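Local atomic coordinates of chemotaxis protein CheX (Vibrio vulnificus, PDB entry 6VPW), a protein that probably dephosphorylates the phosphorylated response regulator CheY in bacterial chemotaxis. Residues Ile128-Met139 against Asn147-Glu155. Sequence-based numbering, arbitrary orientation.
Sequences IRHKCEGSIIIM and NAFIEICFE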
ATOM      1  N   ILE A 128      -3.970   4.653   7.485  1.00 34.16           N
ATOM      2  CA  ILE A 128      -3.025   4.737   6.337  1.00 36.80           C
ATOM      3  C   ILE A 128      -2.247   6.048   6.427  1.00 40.14           C
ATOM      4  O   ILE A 128      -2.845   7.082   6.784  1.00 40.70           O
ATOM      5  CB  ILE A 128      -3.795   4.608   5.011  1.00 42.61           C
ATOM      6  CG1 ILE A 128      -4.441   3.224   4.910  1.00 46.03           C
ATOM      7  CG2 ILE A 128      -2.901   4.911   3.812  1.00 42.30           C
ATOM      8  CD1 ILE A 128      -5.029   2.909   3.565  1.00 49.72           C
ATOM      9  N   ARG A 129      -0.951   5.993   6.141  1.00 38.53           N
ATOM     10  CA  ARG A 129      -0.113   7.212   6.155  1.00 39.95           C
ATOM     11  C   ARG A 129       0.813   7.158   4.945  1.00 37.90           C
ATOM     12  O   ARG A 129       1.703   6.278   4.908  1.00 35.19           O
ATOM     13  CB  ARG A 129       0.663   7.352   7.466  1.00 46.42           C
ATOM     14  CG  ARG A 129      -0.239   7.446   8.688  1.00 53.69           C
ATOM     15  CD  ARG A 129       0.475   7.960   9.917  1.00 61.50           C
ATOM     16  NE  ARG A 129      -0.347   7.814  11.114  1.00 68.95           N
ATOM     17  CZ  ARG A 129      -0.150   8.466  12.257  1.00 75.71           C
ATOM     18  NH1 ARG A 129       0.828   9.349  12.367  1.00 76.98           N
ATOM     19  NH2 ARG A 129      -0.952   8.254  13.286  1.00 79.36           N
ATOM     20  N   HIS A 130       0.541   8.018   3.965  1.00 33.63           N
ATOM     21  CA  HIS A 130       1.432   8.128   2.792  1.00 33.43           C
ATOM     22  C   HIS A 130       2.712   8.825   3.234  1.00 35.75           C
ATOM     23  O   HIS A 130       2.640   9.714   4.098  1.00 34.98           O
ATOM     24  CB  HIS A 130       0.718   8.864   1.665  1.00 31.57           C
ATOM     25  CG  HIS A 130      -0.393   8.065   1.081  1.00 32.43           C
ATOM     26  ND1 HIS A 130      -0.300   7.504  -0.169  1.00 31.12           N
ATOM     27  CD2 HIS A 130      -1.594   7.696   1.581  1.00 32.91           C
ATOM     28  CE1 HIS A 130      -1.410   6.842  -0.430  1.00 33.82           C
ATOM     29  NE2 HIS A 130      -2.213   6.934   0.636  1.00 31.61           N
ATOM     30  N   LYS A 131       3.842   8.406   2.681  1.00 38.22           N
ATOM     31  CA  LYS A 131       5.129   9.070   2.989  1.00 40.48           C
ATOM     32  C   LYS A 131       5.700   9.545   1.656  1.00 41.60           C
ATOM     33  O   LYS A 131       6.303   8.724   0.963  1.00 48.69           O
ATOM     34  CB  LYS A 131       6.065   8.101   3.724  1.00 43.82           C
ATOM     35  CG  LYS A 131       5.452   7.366   4.912  1.00 47.89           C
ATOM     36  CD  LYS A 131       5.100   8.252   6.105  1.00 52.20           C
ATOM     37  CE  LYS A 131       4.300   7.518   7.169  1.00 53.14           C
ATOM     38  NZ  LYS A 131       4.106   8.331   8.397  1.00 54.13           N
ATOM     39  N   CYS A 132       5.422  10.781   1.248  1.00 44.65           N
ATOM     40  CA  CYS A 132       6.072  11.280   0.002  1.00 46.51           C
ATOM     41  C   CYS A 132       6.418  12.752   0.247  1.00 45.80           C
ATOM     42  O   CYS A 132       6.022  13.256   1.307  1.00 44.99           O
ATOM     43  CB  CYS A 132       5.257  10.927  -1.248  1.00 47.64           C
ATOM     44  SG  CYS A 132       4.272  12.231  -2.035  1.00 50.18           S
ATOM     45  N   GLU A 133       7.190  13.387  -0.637  1.00 51.78           N
ATOM     46  CA  GLU A 133       7.658  14.788  -0.399  1.00 54.30           C
ATOM     47  C   GLU A 133       6.576  15.817  -0.743  1.00 54.89           C
ATOM     48  O   GLU A 133       6.674  16.960  -0.251  1.00 60.92           O
ATOM     49  CB  GLU A 133       8.924  15.064  -1.209  1.00 57.65           C
ATOM     50  CG  GLU A 133      10.089  14.192  -0.791  1.00 60.84           C
ATOM     51  CD  GLU A 133      10.489  14.349   0.668  1.00 64.81           C
ATOM     52  OE1 GLU A 133      10.750  15.492   1.091  1.00 65.98           O
ATOM     53  OE2 GLU A 133      10.503  13.332   1.384  1.00 67.09           O
ATOM     54  N   GLY A 134       5.601  15.447  -1.570  1.00 51.24           N
ATOM     55  CA  GLY A 134       4.530  16.390  -1.943  1.00 50.85           C
ATOM     56  C   GLY A 134       3.485  16.510  -0.850  1.00 49.56           C
ATOM     57  O   GLY A 134       3.676  15.939   0.232  1.00 45.40           O
ATOM     58  N   SER A 135       2.394  17.214  -1.147  1.00 50.76           N
ATOM     59  CA  SER A 135       1.298  17.422  -0.169  1.00 49.66           C
ATOM     60  C   SER A 135       0.397  16.180  -0.150  1.00 44.91           C
ATOM     61  O   SER A 135       0.068  15.670  -1.253  1.00 46.19           O
ATOM     62  CB  SER A 135       0.533  18.683  -0.516  1.00 53.78           C
ATOM     63  OG  SER A 135      -0.499  18.941   0.424  1.00 60.31           O
ATOM     64  N   ILE A 136       0.067  15.675   1.045  1.00 40.04           N
ATOM     65  CA  ILE A 136      -0.879  14.523   1.138  1.00 39.31           C
ATOM     66  C   ILE A 136      -2.299  15.095   1.155  1.00 36.96           C
ATOM     67  O   ILE A 136      -2.644  15.798   2.130  1.00 38.86           O
ATOM     68  CB  ILE A 136      -0.618  13.639   2.370  1.00 41.28           C
ATOM     69  CG1 ILE A 136       0.823  13.113   2.388  1.00 43.03           C
ATOM     70  CG2 ILE A 136      -1.644  12.511   2.418  1.00 40.84           C
ATOM     71  CD1 ILE A 136       1.228  12.482   3.688  1.00 45.55           C
ATOM     72  N   ILE A 137      -3.079  14.785   0.120  1.00 35.33           N
ATOM     73  CA  ILE A 137      -4.486  15.265  -0.000  1.00 34.60           C
ATOM     74  C   ILE A 137      -5.418  14.130   0.430  1.00 34.63           C
ATOM     75  O   ILE A 137      -5.202  12.974  -0.021  1.00 31.75           O
ATOM     76  CB  ILE A 137      -4.788  15.706  -1.445  1.00 36.84           C
ATOM     77  CG1 ILE A 137      -3.790  16.748  -1.966  1.00 38.01           C
ATOM     78  CG2 ILE A 137      -6.227  16.195  -1.558  1.00 36.59           C
ATOM     79  CD1 ILE A 137      -3.805  18.044  -1.208  1.00 41.50           C
ATOM     80  N   ILE A 138      -6.367  14.429   1.317  1.00 34.30           N
ATOM     81  CA  ILE A 138      -7.385  13.425   1.729  1.00 35.70           C
ATOM     82  C   ILE A 138      -8.717  13.900   1.150  1.00 34.89           C
ATOM     83  O   ILE A 138      -8.994  15.100   1.239  1.00 34.46           O
ATOM     84  CB  ILE A 138      -7.451  13.213   3.257  1.00 38.92           C
ATOM     85  CG1 ILE A 138      -8.474  12.131   3.623  1.00 40.87           C
ATOM     86  CG2 ILE A 138      -7.738  14.520   3.987  1.00 42.27           C
ATOM     87  CD1 ILE A 138      -8.430  11.703   5.077  1.00 42.16           C
ATOM     88  N   MET A 139      -9.466  12.989   0.534  1.00 32.84           N
ATOM     89  CA  MET A 139     -10.781  13.314  -0.065  1.00 33.72           C
ATOM     90  C   MET A 139     -11.810  12.438   0.642  1.00 32.42           C
ATOM     91  O   MET A 139     -11.913  11.251   0.336  1.00 29.87           O
ATOM     92  CB  MET A 139     -10.770  13.025  -1.571  1.00 36.34           C
ATOM     93  CG  MET A 139      -9.473  13.479  -2.266  1.00 39.78           C
ATOM     94  SD  MET A 139      -9.381  13.017  -4.019  1.00 46.15           S
ATOM     95  CE  MET A 139      -7.613  13.135  -4.280  1.00 48.10           C
ATOM     96  N   ASN A 147     -18.554   5.286   5.388  1.00 36.03           N
ATOM     97  CA  ASN A 147     -17.682   6.336   4.821  1.00 35.56           C
ATOM     98  C   ASN A 147     -16.484   5.707   4.101  1.00 32.83           C
ATOM     99  O   ASN A 147     -16.218   4.487   4.253  1.00 31.68           O
ATOM    100  CB  ASN A 147     -17.245   7.309   5.923  1.00 37.95           C
ATOM    101  CG  ASN A 147     -18.406   8.028   6.585  1.00 41.02           C
ATOM    102  OD1 ASN A 147     -19.465   8.223   5.988  1.00 39.50           O
ATOM    103  ND2 ASN A 147     -18.214   8.440   7.823  1.00 45.52           N
ATOM    104  N   ALA A 148     -15.815   6.536   3.315  1.00 30.72           N
ATOM    105  CA  ALA A 148     -14.615   6.110   2.580  1.00 29.45           C
ATOM    106  C   ALA A 148     -13.708   7.324   2.443  1.00 29.12           C
ATOM    107  O   ALA A 148     -14.147   8.447   2.748  1.00 30.65           O
ATOM    108  CB  ALA A 148     -14.997   5.563   1.225  1.00 29.77           C
ATOM    109  N   PHE A 149     -12.476   7.103   2.023  1.00 28.03           N
ATOM    110  CA  PHE A 149     -11.652   8.286   1.713  1.00 29.76           C
ATOM    111  C   PHE A 149     -10.523   7.865   0.785  1.00 26.94           C
ATOM    112  O   PHE A 149     -10.062   6.698   0.816  1.00 25.30           O
ATOM    113  CB  PHE A 149     -11.179   9.017   2.972  1.00 34.57           C
ATOM    114  CG  PHE A 149     -10.493   8.150   3.983  1.00 35.85           C
ATOM    115  CD1 PHE A 149      -9.135   7.880   3.878  1.00 42.68           C
ATOM    116  CD2 PHE A 149     -11.206   7.594   5.032  1.00 39.82           C
ATOM    117  CE1 PHE A 149      -8.498   7.066   4.808  1.00 41.34           C
ATOM    118  CE2 PHE A 149     -10.571   6.776   5.956  1.00 43.01           C
ATOM    119  CZ  PHE A 149      -9.221   6.521   5.848  1.00 44.17           C
ATOM    120  N   ILE A 150     -10.178   8.798  -0.081  1.00 25.66           N
ATOM    121  CA  ILE A 150      -9.011   8.651  -0.984  1.00 25.84           C
ATOM    122  C   ILE A 150      -7.890   9.477  -0.369  1.00 27.23           C
ATOM    123  O   ILE A 150      -8.175  10.600   0.126  1.00 27.19           O
ATOM    124  CB  ILE A 150      -9.295   9.140  -2.412  1.00 27.46           C
ATOM    125  CG1 ILE A 150     -10.340   8.277  -3.107  1.00 29.35           C
ATOM    126  CG2 ILE A 150      -7.997   9.202  -3.226  1.00 27.50           C
ATOM    127  CD1 ILE A 150     -10.810   8.858  -4.413  1.00 33.46           C
ATOM    128  N   GLU A 151      -6.687   8.916  -0.351  1.00 27.09           N
ATOM    129  CA  GLU A 151      -5.518   9.729   0.046  1.00 28.71           C
ATOM    130  C   GLU A 151      -4.560   9.652  -1.132  1.00 29.16           C
ATOM    131  O   GLU A 151      -4.415   8.542  -1.753  1.00 25.25           O
ATOM    132  CB  GLU A 151      -4.872   9.291   1.356  1.00 33.24           C
ATOM    133  CG  GLU A 151      -5.720   9.563   2.579  1.00 38.23           C
ATOM    134  CD  GLU A 151      -4.958   9.360   3.876  1.00 42.31           C
ATOM    135  OE1 GLU A 151      -5.603   9.272   4.937  1.00 48.51           O
ATOM    136  OE2 GLU A 151      -3.726   9.307   3.820  1.00 44.81           O
ATOM    137  N   ILE A 152      -3.937  10.781  -1.447  1.00 30.42           N
ATOM    138  CA  ILE A 152      -3.029  10.772  -2.621  1.00 33.09           C
ATOM    139  C   ILE A 152      -1.837  11.667  -2.307  1.00 31.20           C
ATOM    140  O   ILE A 152      -2.000  12.637  -1.538  1.00 30.45           O
ATOM    141  CB  ILE A 152      -3.818  11.183  -3.874  1.00 36.27           C
ATOM    142  CG1 ILE A 152      -3.119  10.760  -5.161  1.00 40.90           C
ATOM    143  CG2 ILE A 152      -4.148  12.669  -3.856  1.00 40.13           C
ATOM    144  CD1 ILE A 152      -4.072  10.686  -6.329  1.00 46.11           C
ATOM    145  N   CYS A 153      -0.676  11.265  -2.807  1.00 31.54           N
ATOM    146  CA  CYS A 153       0.588  12.020  -2.611  1.00 36.16           C
ATOM    147  C   CYS A 153       1.392  11.862  -3.897  1.00 34.26           C
ATOM    148  O   CYS A 153       1.603  10.702  -4.314  1.00 32.53           O
ATOM    149  CB  CYS A 153       1.379  11.501  -1.407  1.00 40.52           C
ATOM    150  SG  CYS A 153       2.722  12.593  -0.825  1.00 53.28           S
ATOM    151  N   PHE A 154       1.746  12.974  -4.538  1.00 35.13           N
ATOM    152  CA  PHE A 154       2.646  12.941  -5.720  1.00 37.83           C
ATOM    153  C   PHE A 154       3.858  13.816  -5.416  1.00 39.45           C
ATOM    154  O   PHE A 154       3.702  14.838  -4.723  1.00 41.68           O
ATOM    155  CB  PHE A 154       1.974  13.433  -7.002  1.00 37.48           C
ATOM    156  CG  PHE A 154       1.106  12.427  -7.705  1.00 39.44           C
ATOM    157  CD1 PHE A 154       1.654  11.549  -8.625  1.00 38.88           C
ATOM    158  CD2 PHE A 154      -0.254  12.372  -7.462  1.00 39.44           C
ATOM    159  CE1 PHE A 154       0.853  10.649  -9.304  1.00 39.40           C
ATOM    160  CE2 PHE A 154      -1.051  11.461  -8.133  1.00 39.84           C
ATOM    161  CZ  PHE A 154      -0.492  10.597  -9.046  1.00 40.57           C
ATOM    162  N   GLU A 155       5.029  13.400  -5.889  1.00 43.41           N
ATOM    163  CA  GLU A 155       6.271  14.210  -5.716  1.00 48.21           C
ATOM    164  C   GLU A 155       6.956  14.360  -7.083  1.00 51.62           C
ATOM    165  O   GLU A 155       7.897  15.136  -7.242  1.00 59.33           O
ATOM    166  CB  GLU A 155       7.190  13.581  -4.667  1.00 47.63           C
ATOM    167  CG  GLU A 155       7.576  12.155  -4.979  1.00 47.38           C
ATOM    168  CD  GLU A 155       8.732  11.633  -4.152  1.00 48.53           C
ATOM    169  OE1 GLU A 155       9.784  11.355  -4.760  1.00 47.36           O
ATOM    170  OE2 GLU A 155       8.579  11.508  -2.909  1.00 46.63           O
ATOM    171  OXT GLU A 155       6.592  13.722  -8.075  1.00 52.41           O
TER
HETATM  172  O   HOH W   1      -1.377   9.931   4.794  1.00 40.15           O
HETATM  173  O   HOH W   2       0.868  15.636  -3.722  1.00 42.95           O
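Met139 lays its thioether across Ile150, and its CE ends against CG2 of Ile152, 3.5 Å away; the side chain is stretched out from CG to CE, which carries the methyl from one isoleucine to the next. Beneath this row the two antiparallel strands of the hairpin are joined by paired backbone bonds, Ile137 with Ile152 and Met139 with Ile150, the shortest from Met139 N to Ile150 O at 2.7 Å. On the reverse face the Glu151 chain runs alongside Ile138 in the same direction, with CG of Glu151 3.9 Å from CG1 of Ile138. OE2 of Glu151 comes to the ring edge at CD2 of His130, carboxylate and ring planes 42° apart, and a water accepts from the backbone N of His130 and donates to Glu151 OE2 at 2.6 Å. Glu151 OE1 has a salt bridge to Lys35, while Ser58 and Ser60 hold both ring nitrogens of His130.

Further along, the Cys132–Cys153 disulfide (SG to SG 2.0 Å, chi3 -92°) ties the loop after strand 126-130 to the last strand. Beyond it Glu133 N makes a long hydrogen bond of 3.3 Å to Glu155 OE2, from the anti side and 30° out of the carboxylate plane; OE1 of the same carboxylate has a salt bridge to Arg56.

The hairpin lies between strands 28-34 and 56-63 in the antiparallel sheet; helix 8-23 packs over the Met139, Ile150 and Ile152 side, while residues Ile128-His130 pair with a strand of the second subunit.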